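Local coordinates for spectinomycin phosphotransferase (Legionella pneumophila, PDB 3I1A), which probably transfers a phosphate group from a nucleotide to the antibiotic spectinomycin, which would account for its role as a resistance factor, at residues A[3-7]-A[52-56]; A[7-11]-A[25-29]; A[14-19]-A[92-98]; A[126-130]-A[206-210]. All blocks are in the same frame, centred on the assembly; numbering follows the deposited sequence. Where two conformers were deposited one is given.

Interaction 1: A[3-7]-A[52-56]; sequences KQPIQ and KLKYG
Residues 3-7 form an irregular N-terminal segment that crosses the end of strand 48-55. The nearest CA atoms are those of Pro5 and Tyr55, 7.7 Å apart. Lys3 accepts a hydrogen bond on its backbone: Tyr55 OH donates to Lys3 O at 3.0 Å. Gln4 turns away from the strand, and its NE2 makes a weak hydrogen bond back to Ile6 O (3.5 Å). Pro5 (phi/psi -69/-23) points at the strand and sits between two side chains. Pro5 CG lies 3.7 Å from Leu53 CD1, and Pro5 CB 3.7 Å from Tyr55 CZ. The backbone then extends at Ile6 (-146/167). With chi1 p and chi2 t, Ile6 brings CD1 to 3.5 Å from CD1 of Leu53 (mt). The CA-to-CB bond of Tyr55 runs sideways; chi1 m brings OH within 3.3 Å of Pro5 CA. Phe38 and Phe95, from the two neighbouring strands, also touch Pro5. The contact lays the N-terminal segment over the antiparallel sheet of the kinase-like N-terminal lobe, on the strand that carries ADP-binding Lys52.

Interaction 2: A[7-11]-A[25-29]; sequences QAQQL and TAQFI
Ala26 and Ala8 are at the centre of this contact, where the start of a helix meets an edge strand. Their CA atoms, 5.7 Å apart, are the nearest CA pair, and both CA-to-CB bonds point across the interface. Ala26 CB lies 3.5 Å from Ala8 O and 4.4 Å from Ala8 CB. Such small side chains let the two backbones come close. Leu11, farther along, places its CB 4.4 Å from Ala26 CB. Residues 7-10 form a type I beta turn, with Gln10 N bonded to Gln7 O at 2.7 Å. Leu11 N follows with a bond to Ala8 O at 2.9 Å. Gln10 OE1 also accepts from Gln7 N at 2.9 Å. Residues 25-29 are extended. No direct hydrogen bond joins the two segments; a water does so instead. Gln9 has chi1 and chi2 both m, and the water donates to Gln9 OE1 at 3.0 Å. The same water accepts from Ala26 N (2.9 Å) and meets Thr25 OG1 at 2.6 Å. Strand 25-29 borders the five-stranded sheet and pairs with strand 38-43. Ala8 and Leu11 also touch Tyr40 of that strand, so residues 8-11, leading into helix 10-19, pack over both strands.

Interaction 3: A[14-19]-A[92-98]; sequences LLKVHY and LKHFKII
Helix 14-19 crosses strand 95-98 almost at right angles, with a signed crossing angle of -81° and the axes 11.1 Å apart at closest approach. The nearest CA atoms are those of Leu14 and Ile97, 8.8 Å apart. Along segment 92-98, Leu92 comes first, in the mt rotamer. Leu92 CD1 lies 4.0 Å from Leu14 CD2, and Leu92 CD2 3.6 Å from His18 NE2. Leu92 N bonds to Phe95 O at 2.7 Å, closing the turn that leads into the strand. Phe95 has chi1 p, which presents its ring edge to Leu14: Phe95 CZ is 4.5 Å from Leu14 CD1. Ile97 points at the helix and has the most surface covered by the contact. It is also mt. Ile97 CD1 reaches Leu14 CB at 3.8 Å, while Ile97 CG2 lies 4.0 Å from Tyr19 CE1. Tyr19, with chi1 m, sends its hydroxyl over the strand, and OH lies 3.3 Å from Ile97 O. Ile98 points away from the helix. Leu14, His18 and Tyr19 all point their CA-to-CB bonds at segment 92-98. This is mainly apolar packing of a helix on a sheet. Ile97 also touches Ile51 and Leu53 of strand 48-55. From the helix, Leu15 touches Ile51 as well, while His18 and Tyr19 touch Gln90 of strand 90-91. Helix 10-19 thus covers several strands of the N-terminal lobe sheet.

Interaction 4: A[126-130]-A[206-210]; sequences RQIHE and YVLCH
His129 lays its imidazole against Val207 and Cys209, where the end of helix 115-129 meets strand 207-209. The contact is in the phosphotransferase fold of the protein kinase clan, and the strand leads into His210, before Mg-binding Asn217. The closest CA pair is His129 and Leu208, 5.4 Å apart. With chi1 m and chi2 169°, the His129 ring turns its CD2 edge to Leu208 O, and CD2 lies 3.2 Å from that oxygen, which has no hydrogen-bond partner in the model. Val207 CG2 makes an off-centre CH-pi contact, 4.3 Å from the His129 ring centroid. Cys209 SG lies obliquely, 4.9 Å from that centroid. The ring nitrogens of His129 bond elsewhere: ND1 to Tyr267 OH and NE2 to Asp242 OD2. Asp242 OD2 also accepts from His210 N, so one carboxylate ties the helix end to the residue just after the strand. Ile128, with chi1 m and chi2 t, places CG2 3.6 Å from Leu208 O and 4.2 Å from Leu208 CG. The backbone of the helix end also meets the Val207 side chain: His129 O is 3.4 Å from Val207 CB. Arg126 and Glu130 form a salt bridge within segment 126-130, Arg126 NH2 to Glu130 OE2 at 2.9 Å. A water joins the two backbones, donating to His129 O at 2.8 Å and accepting from Leu208 N at 2.9 Å.

In the fold
Interactions 1, 2 and 3 form one cluster, with centres 10 to 13 Å apart. All three reach the same five-stranded antiparallel sheet, so residues 3-19 cover a sheet that bears nucleotide-binding residues. Interactions 2 and 3 share helix 10-19, and interactions 1 and 2 share Gln7. Strands 48-55 and 95-101, used by interactions 1 and 3, are neighbours, and Lys54 O and Lys96 N probably hydrogen-bond at 2.8 Å. Along the chain, interaction 3 crosses both of the others. Interaction 4 follows in series, its centre 31 to 37 Å from the other three. Its Ile128 side chain lies about 11 Å from that of Mg-binding Asn217, in the other lobe of the kinase-like fold.

Interaction 1: A[3-7]-A[52-56]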
# COMPACT_ATOMS: atom_id res chain seq x y z
N LYS A 3 -11.66 3.58 -24.14
CA LYS A 3 -11.25 2.34 -23.42
C LYS A 3 -12.34 1.94 -22.43
O LYS A 3 -12.50 0.76 -22.11
CB LYS A 3 -9.94 2.59 -22.66
CG LYS A 3 -9.32 1.35 -22.04
CD LYS A 3 -9.39 0.17 -23.00
CE LYS A 3 -8.28 -0.83 -22.72
NZ LYS A 3 -6.94 -0.27 -23.05
N GLN A 4 -13.08 2.94 -21.96
CA GLN A 4 -14.15 2.72 -21.00
C GLN A 4 -15.16 1.69 -21.49
O GLN A 4 -15.55 1.69 -22.67
CB GLN A 4 -14.85 4.05 -20.73
CG GLN A 4 -13.89 5.18 -20.48
CD GLN A 4 -14.58 6.50 -20.20
OE1 GLN A 4 -14.00 7.57 -20.37
NE2 GLN A 4 -15.83 6.43 -19.75
N PRO A 5 -15.60 0.79 -20.60
CA PRO A 5 -16.58 -0.25 -20.96
C PRO A 5 -17.98 0.30 -21.24
O PRO A 5 -18.78 -0.34 -21.93
CB PRO A 5 -16.56 -1.18 -19.74
CG PRO A 5 -16.19 -0.26 -18.61
CD PRO A 5 -15.11 0.61 -19.22
N ILE A 6 -18.26 1.49 -20.71
CA ILE A 6 -19.55 2.15 -20.90
C ILE A 6 -19.38 3.66 -20.96
O ILE A 6 -18.32 4.19 -20.64
CB ILE A 6 -20.49 1.86 -19.72
CG1 ILE A 6 -19.88 2.44 -18.44
CG2 ILE A 6 -20.73 0.36 -19.60
CD1 ILE A 6 -20.72 2.24 -17.21
N GLN A 7 -20.44 4.35 -21.40
CA GLN A 7 -20.45 5.80 -21.45
C GLN A 7 -20.98 6.19 -20.06
O GLN A 7 -21.88 5.53 -19.53
CB GLN A 7 -21.41 6.29 -22.54
CG GLN A 7 -21.13 7.70 -23.03
CD GLN A 7 -21.37 8.73 -21.96
OE1 GLN A 7 -20.48 9.50 -21.60
NE2 GLN A 7 -22.59 8.77 -21.46
N LYS A 52 -16.15 2.50 -9.49
CA LYS A 52 -14.99 1.87 -10.13
C LYS A 52 -15.44 0.70 -11.01
O LYS A 52 -16.17 -0.20 -10.56
CB LYS A 52 -14.01 1.36 -9.09
N LEU A 53 -15.03 0.73 -12.27
CA LEU A 53 -15.36 -0.35 -13.19
C LEU A 53 -14.05 -1.07 -13.51
O LEU A 53 -13.03 -0.44 -13.79
CB LEU A 53 -15.96 0.19 -14.49
CG LEU A 53 -17.14 1.15 -14.38
CD1 LEU A 53 -17.63 1.56 -15.79
CD2 LEU A 53 -18.24 0.48 -13.59
N LYS A 54 -14.08 -2.39 -13.45
CA LYS A 54 -12.93 -3.22 -13.77
C LYS A 54 -13.35 -4.32 -14.72
O LYS A 54 -14.33 -5.01 -14.49
CB LYS A 54 -12.35 -3.86 -12.51
CG LYS A 54 -11.81 -2.87 -11.49
CD LYS A 54 -11.11 -3.60 -10.35
CE LYS A 54 -9.88 -4.34 -10.86
NZ LYS A 54 -9.15 -5.05 -9.77
N TYR A 55 -12.59 -4.50 -15.79
CA TYR A 55 -12.88 -5.54 -16.76
C TYR A 55 -12.70 -6.92 -16.16
O TYR A 55 -11.90 -7.09 -15.24
CB TYR A 55 -11.95 -5.37 -17.94
CG TYR A 55 -12.47 -4.40 -18.97
CD1 TYR A 55 -13.60 -4.72 -19.72
CD2 TYR A 55 -11.82 -3.20 -19.22
CE1 TYR A 55 -14.06 -3.87 -20.70
CE2 TYR A 55 -12.28 -2.33 -20.21
CZ TYR A 55 -13.41 -2.68 -20.95
OH TYR A 55 -13.86 -1.88 -21.97
N GLY A 56 -13.43 -7.90 -16.66
CA GLY A 56 -13.28 -9.26 -16.18
C GLY A 56 -14.32 -9.84 -15.24
O GLY A 56 -15.11 -9.12 -14.63

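Interaction 2: A[7-11]-A[25-29]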
# COMPACT_ATOMS: atom_id res chain seq x y z
N GLN A 7 -20.44 4.35 -21.40
CA GLN A 7 -20.45 5.80 -21.45
C GLN A 7 -20.98 6.19 -20.06
O GLN A 7 -21.88 5.53 -19.53
CB GLN A 7 -21.41 6.29 -22.54
CG GLN A 7 -21.13 7.70 -23.03
CD GLN A 7 -21.37 8.73 -21.96
OE1 GLN A 7 -20.48 9.50 -21.60
NE2 GLN A 7 -22.59 8.77 -21.46
N ALA A 8 -20.43 7.25 -19.48
CA ALA A 8 -20.83 7.66 -18.12
C ALA A 8 -22.33 7.65 -17.82
O ALA A 8 -22.75 7.25 -16.73
CB ALA A 8 -20.24 9.03 -17.81
N GLN A 9 -23.13 8.09 -18.78
CA GLN A 9 -24.57 8.13 -18.57
C GLN A 9 -25.22 6.75 -18.48
O GLN A 9 -26.34 6.61 -18.01
CB GLN A 9 -25.22 8.98 -19.67
CG GLN A 9 -24.64 10.38 -19.71
CD GLN A 9 -24.59 11.02 -18.33
OE1 GLN A 9 -23.83 11.96 -18.10
NE2 GLN A 9 -25.40 10.51 -17.41
N GLN A 10 -24.49 5.72 -18.90
CA GLN A 10 -25.01 4.36 -18.79
C GLN A 10 -24.99 3.97 -17.32
O GLN A 10 -25.64 3.02 -16.92
CB GLN A 10 -24.17 3.39 -19.62
CG GLN A 10 -24.62 3.31 -21.07
CD GLN A 10 -23.78 2.39 -21.91
OE1 GLN A 10 -22.68 2.74 -22.34
NE2 GLN A 10 -24.30 1.19 -22.17
N LEU A 11 -24.22 4.71 -16.52
CA LEU A 11 -24.16 4.43 -15.08
C LEU A 11 -25.45 4.75 -14.39
O LEU A 11 -25.77 4.18 -13.34
CB LEU A 11 -23.05 5.23 -14.39
CG LEU A 11 -21.68 4.57 -14.31
CD1 LEU A 11 -20.76 5.53 -13.60
CD2 LEU A 11 -21.74 3.25 -13.53
N THR A 25 -26.34 12.81 -12.23
CA THR A 25 -25.18 13.24 -12.99
C THR A 25 -23.99 12.32 -12.73
O THR A 25 -23.68 12.01 -11.58
CB THR A 25 -24.81 14.71 -12.65
OG1 THR A 25 -23.89 15.21 -13.63
CG2 THR A 25 -24.19 14.79 -11.27
N ALA A 26 -23.34 11.89 -13.80
CA ALA A 26 -22.18 11.01 -13.71
C ALA A 26 -21.08 11.54 -14.62
O ALA A 26 -21.33 11.94 -15.75
CB ALA A 26 -22.56 9.59 -14.11
N GLN A 27 -19.85 11.51 -14.13
CA GLN A 27 -18.74 12.03 -14.90
C GLN A 27 -17.48 11.19 -14.74
O GLN A 27 -17.13 10.78 -13.63
CB GLN A 27 -18.48 13.48 -14.46
CG GLN A 27 -17.38 14.19 -15.20
CD GLN A 27 -17.23 15.63 -14.72
OE1 GLN A 27 -18.19 16.41 -14.75
NE2 GLN A 27 -16.02 15.98 -14.29
N PHE A 28 -16.79 10.93 -15.85
CA PHE A 28 -15.56 10.14 -15.80
C PHE A 28 -14.49 10.93 -15.08
O PHE A 28 -14.37 12.14 -15.29
CB PHE A 28 -15.08 9.82 -17.22
CG PHE A 28 -13.74 9.11 -17.27
CD1 PHE A 28 -13.55 7.92 -16.59
CD2 PHE A 28 -12.69 9.64 -18.02
CE1 PHE A 28 -12.32 7.24 -16.66
CE2 PHE A 28 -11.46 8.98 -18.10
CZ PHE A 28 -11.28 7.77 -17.41
N ILE A 29 -13.72 10.26 -14.22
CA ILE A 29 -12.65 10.89 -13.45
C ILE A 29 -11.32 10.53 -14.11
O ILE A 29 -10.87 9.39 -14.03
CB ILE A 29 -12.60 10.39 -11.99
CG1 ILE A 29 -13.91 10.71 -11.28
CG2 ILE A 29 -11.43 11.02 -11.26
CD1 ILE A 29 -13.97 10.19 -9.88
O HOH W 1 -24.11 13.82 -15.77

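Interaction 3: A[14-19]-A[92-98]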
# COMPACT_ATOMS: atom_id res chain seq x y z
N LEU A 14 -27.42 1.61 -14.73
CA LEU A 14 -26.83 0.54 -13.93
C LEU A 14 -26.93 0.75 -12.42
O LEU A 14 -27.17 -0.21 -11.67
CB LEU A 14 -25.37 0.34 -14.34
CG LEU A 14 -25.24 -0.17 -15.78
CD1 LEU A 14 -23.81 -0.02 -16.27
CD2 LEU A 14 -25.67 -1.62 -15.82
N LEU A 15 -26.70 1.97 -11.95
CA LEU A 15 -26.80 2.19 -10.53
C LEU A 15 -28.27 2.05 -10.08
O LEU A 15 -28.54 1.55 -8.99
CB LEU A 15 -26.22 3.57 -10.15
CG LEU A 15 -24.69 3.56 -10.34
CD1 LEU A 15 -24.10 4.92 -10.02
CD2 LEU A 15 -24.06 2.52 -9.43
N LYS A 16 -29.22 2.45 -10.92
CA LYS A 16 -30.61 2.30 -10.51
C LYS A 16 -30.98 0.82 -10.42
O LYS A 16 -31.48 0.34 -9.41
CB LYS A 16 -31.56 2.99 -11.49
CG LYS A 16 -33.04 2.91 -11.07
CD LYS A 16 -33.20 3.44 -9.66
CE LYS A 16 -34.68 3.49 -9.23
NZ LYS A 16 -35.36 4.69 -9.78
N VAL A 17 -30.71 0.10 -11.50
CA VAL A 17 -31.02 -1.33 -11.58
C VAL A 17 -30.39 -2.19 -10.49
O VAL A 17 -31.08 -2.92 -9.77
CB VAL A 17 -30.61 -1.88 -12.97
CG1 VAL A 17 -30.64 -3.41 -12.99
CG2 VAL A 17 -31.56 -1.33 -14.03
N HIS A 18 -29.07 -2.07 -10.32
CA HIS A 18 -28.36 -2.91 -9.37
C HIS A 18 -28.19 -2.44 -7.95
O HIS A 18 -27.90 -3.24 -7.06
CB HIS A 18 -26.98 -3.23 -9.96
CG HIS A 18 -27.04 -3.89 -11.29
ND1 HIS A 18 -27.48 -5.18 -11.46
CD2 HIS A 18 -26.75 -3.42 -12.53
CE1 HIS A 18 -27.47 -5.48 -12.74
NE2 HIS A 18 -27.03 -4.44 -13.42
N TYR A 19 -28.34 -1.14 -7.74
CA TYR A 19 -28.16 -0.57 -6.41
C TYR A 19 -29.39 0.17 -5.90
O TYR A 19 -29.47 0.50 -4.71
CB TYR A 19 -26.97 0.40 -6.43
CG TYR A 19 -25.63 -0.29 -6.63
CD1 TYR A 19 -25.14 -0.56 -7.91
CD2 TYR A 19 -24.85 -0.65 -5.53
CE1 TYR A 19 -23.88 -1.20 -8.08
CE2 TYR A 19 -23.62 -1.28 -5.69
CZ TYR A 19 -23.14 -1.55 -6.96
OH TYR A 19 -21.90 -2.16 -7.07
N LEU A 92 -21.04 -7.93 -14.10
CA LEU A 92 -21.83 -7.89 -15.31
C LEU A 92 -21.16 -8.87 -16.26
O LEU A 92 -20.21 -9.54 -15.89
CB LEU A 92 -21.89 -6.48 -15.88
CG LEU A 92 -22.64 -5.53 -14.94
CD1 LEU A 92 -22.56 -4.12 -15.46
CD2 LEU A 92 -24.08 -5.98 -14.81
N LYS A 93 -21.64 -8.93 -17.48
CA LYS A 93 -21.08 -9.88 -18.41
C LYS A 93 -19.58 -9.81 -18.62
O LYS A 93 -18.89 -10.82 -18.52
CB LYS A 93 -21.76 -9.75 -19.77
CG LYS A 93 -21.25 -10.80 -20.73
CD LYS A 93 -21.95 -10.70 -22.05
CE LYS A 93 -21.40 -11.76 -22.97
NZ LYS A 93 -21.61 -13.13 -22.44
N HIS A 94 -19.07 -8.63 -18.91
CA HIS A 94 -17.64 -8.53 -19.16
C HIS A 94 -16.88 -7.59 -18.24
O HIS A 94 -15.69 -7.38 -18.43
CB HIS A 94 -17.41 -8.15 -20.62
CG HIS A 94 -18.19 -6.96 -21.05
ND1 HIS A 94 -19.54 -6.83 -20.82
CD2 HIS A 94 -17.80 -5.83 -21.69
CE1 HIS A 94 -19.96 -5.66 -21.29
NE2 HIS A 94 -18.92 -5.04 -21.82
N PHE A 95 -17.56 -7.02 -17.24
CA PHE A 95 -16.88 -6.14 -16.31
C PHE A 95 -17.65 -6.09 -14.99
O PHE A 95 -18.78 -6.59 -14.90
CB PHE A 95 -16.68 -4.73 -16.89
CG PHE A 95 -17.95 -3.96 -17.11
CD1 PHE A 95 -18.45 -3.10 -16.13
CD2 PHE A 95 -18.66 -4.09 -18.30
CE1 PHE A 95 -19.63 -2.38 -16.34
CE2 PHE A 95 -19.85 -3.37 -18.52
CZ PHE A 95 -20.33 -2.52 -17.53
N LYS A 96 -17.00 -5.52 -13.99
CA LYS A 96 -17.53 -5.39 -12.64
C LYS A 96 -17.75 -3.93 -12.27
O LYS A 96 -17.00 -3.07 -12.73
CB LYS A 96 -16.52 -5.92 -11.63
CG LYS A 96 -16.25 -7.40 -11.61
CD LYS A 96 -15.27 -7.70 -10.45
CE LYS A 96 -14.87 -9.16 -10.39
NZ LYS A 96 -14.07 -9.53 -11.60
N ILE A 97 -18.75 -3.66 -11.43
CA ILE A 97 -19.01 -2.30 -10.92
C ILE A 97 -18.77 -2.38 -9.42
O ILE A 97 -19.27 -3.30 -8.78
CB ILE A 97 -20.50 -1.87 -11.06
CG1 ILE A 97 -20.91 -1.73 -12.53
CG2 ILE A 97 -20.72 -0.50 -10.38
CD1 ILE A 97 -22.36 -1.22 -12.71
N ILE A 98 -18.00 -1.45 -8.86
CA ILE A 98 -17.77 -1.40 -7.41
C ILE A 98 -18.16 0.00 -7.05
O ILE A 98 -17.54 0.96 -7.52
CB ILE A 98 -16.29 -1.54 -6.98
CG1 ILE A 98 -15.61 -2.71 -7.71
CG2 ILE A 98 -16.24 -1.80 -5.48
CD1 ILE A 98 -15.96 -4.04 -7.17

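Interaction 4: A[126-130]-A[206-210]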
# COMPACT_ATOMS: atom_id res chain seq x y z
N ARG A 126 -4.52 -5.50 14.89
CA ARG A 126 -4.47 -6.79 15.59
C ARG A 126 -5.67 -7.64 15.15
O ARG A 126 -5.56 -8.86 14.97
CB ARG A 126 -4.49 -6.58 17.11
CG ARG A 126 -4.46 -7.88 17.95
CD ARG A 126 -3.14 -8.63 17.79
NE ARG A 126 -3.14 -9.91 18.52
CZ ARG A 126 -3.03 -10.02 19.84
NH1 ARG A 126 -2.91 -8.95 20.61
NH2 ARG A 126 -3.04 -11.23 20.41
N GLN A 127 -6.82 -6.99 14.97
CA GLN A 127 -8.03 -7.69 14.52
C GLN A 127 -7.80 -8.35 13.17
O GLN A 127 -8.22 -9.48 12.93
CB GLN A 127 -9.20 -6.72 14.35
CG GLN A 127 -10.05 -6.46 15.58
CD GLN A 127 -11.34 -5.76 15.20
OE1 GLN A 127 -11.32 -4.59 14.85
NE2 GLN A 127 -12.46 -6.47 15.24
N ILE A 128 -7.14 -7.61 12.29
CA ILE A 128 -6.85 -8.10 10.95
C ILE A 128 -5.89 -9.28 11.04
O ILE A 128 -6.13 -10.34 10.44
CB ILE A 128 -6.24 -6.96 10.07
CG1 ILE A 128 -7.32 -5.91 9.76
CG2 ILE A 128 -5.68 -7.54 8.75
CD1 ILE A 128 -6.74 -4.54 9.36
N HIS A 129 -4.82 -9.13 11.80
CA HIS A 129 -3.85 -10.21 11.91
C HIS A 129 -4.43 -11.47 12.55
O HIS A 129 -3.94 -12.56 12.31
CB HIS A 129 -2.62 -9.75 12.71
CG HIS A 129 -1.83 -8.69 12.02
ND1 HIS A 129 -0.82 -7.99 12.64
CD2 HIS A 129 -1.87 -8.25 10.74
CE1 HIS A 129 -0.27 -7.16 11.77
NE2 HIS A 129 -0.89 -7.30 10.61
N GLU A 130 -5.47 -11.33 13.37
CA GLU A 130 -6.03 -12.51 13.99
C GLU A 130 -7.18 -13.11 13.20
O GLU A 130 -7.73 -14.15 13.60
CB GLU A 130 -6.51 -12.19 15.41
CG GLU A 130 -5.38 -11.76 16.33
CD GLU A 130 -5.72 -11.95 17.78
OE1 GLU A 130 -6.84 -11.59 18.18
OE2 GLU A 130 -4.86 -12.45 18.54
N TYR A 206 2.20 -17.27 9.61
CA TYR A 206 1.81 -16.22 8.69
C TYR A 206 0.40 -15.76 9.04
O TYR A 206 -0.42 -16.55 9.53
CB TYR A 206 1.83 -16.73 7.25
CG TYR A 206 3.21 -16.78 6.58
CD1 TYR A 206 4.38 -16.74 7.33
CD2 TYR A 206 3.31 -16.88 5.20
CE1 TYR A 206 5.62 -16.80 6.71
CE2 TYR A 206 4.56 -16.95 4.57
CZ TYR A 206 5.71 -16.91 5.34
OH TYR A 206 6.93 -16.95 4.71
N VAL A 207 0.11 -14.48 8.81
CA VAL A 207 -1.21 -13.95 9.11
C VAL A 207 -1.61 -13.06 7.93
O VAL A 207 -0.78 -12.76 7.07
CB VAL A 207 -1.21 -13.07 10.40
CG1 VAL A 207 -0.82 -13.92 11.61
CG2 VAL A 207 -0.28 -11.87 10.22
N LEU A 208 -2.87 -12.67 7.89
CA LEU A 208 -3.34 -11.79 6.82
C LEU A 208 -2.73 -10.42 7.09
O LEU A 208 -2.94 -9.84 8.17
CB LEU A 208 -4.87 -11.71 6.86
CG LEU A 208 -5.54 -10.67 5.97
CD1 LEU A 208 -5.23 -10.99 4.48
CD2 LEU A 208 -7.06 -10.69 6.24
N CYS A 209 -1.98 -9.90 6.12
CA CYS A 209 -1.29 -8.61 6.22
C CYS A 209 -1.71 -7.65 5.15
O CYS A 209 -2.01 -8.05 4.04
CB CYS A 209 0.23 -8.78 6.07
SG CYS A 209 1.01 -9.60 7.45
N HIS A 210 -1.75 -6.37 5.51
CA HIS A 210 -2.06 -5.34 4.53
C HIS A 210 -0.87 -5.27 3.53
O HIS A 210 -1.07 -5.23 2.31
CB HIS A 210 -2.25 -4.01 5.24
CG HIS A 210 -2.51 -2.87 4.32
ND1 HIS A 210 -1.50 -2.24 3.61
CD2 HIS A 210 -3.65 -2.20 4.03
CE1 HIS A 210 -2.02 -1.23 2.94
NE2 HIS A 210 -3.32 -1.18 3.18
O HOH W 2 -4.63 -13.87 9.93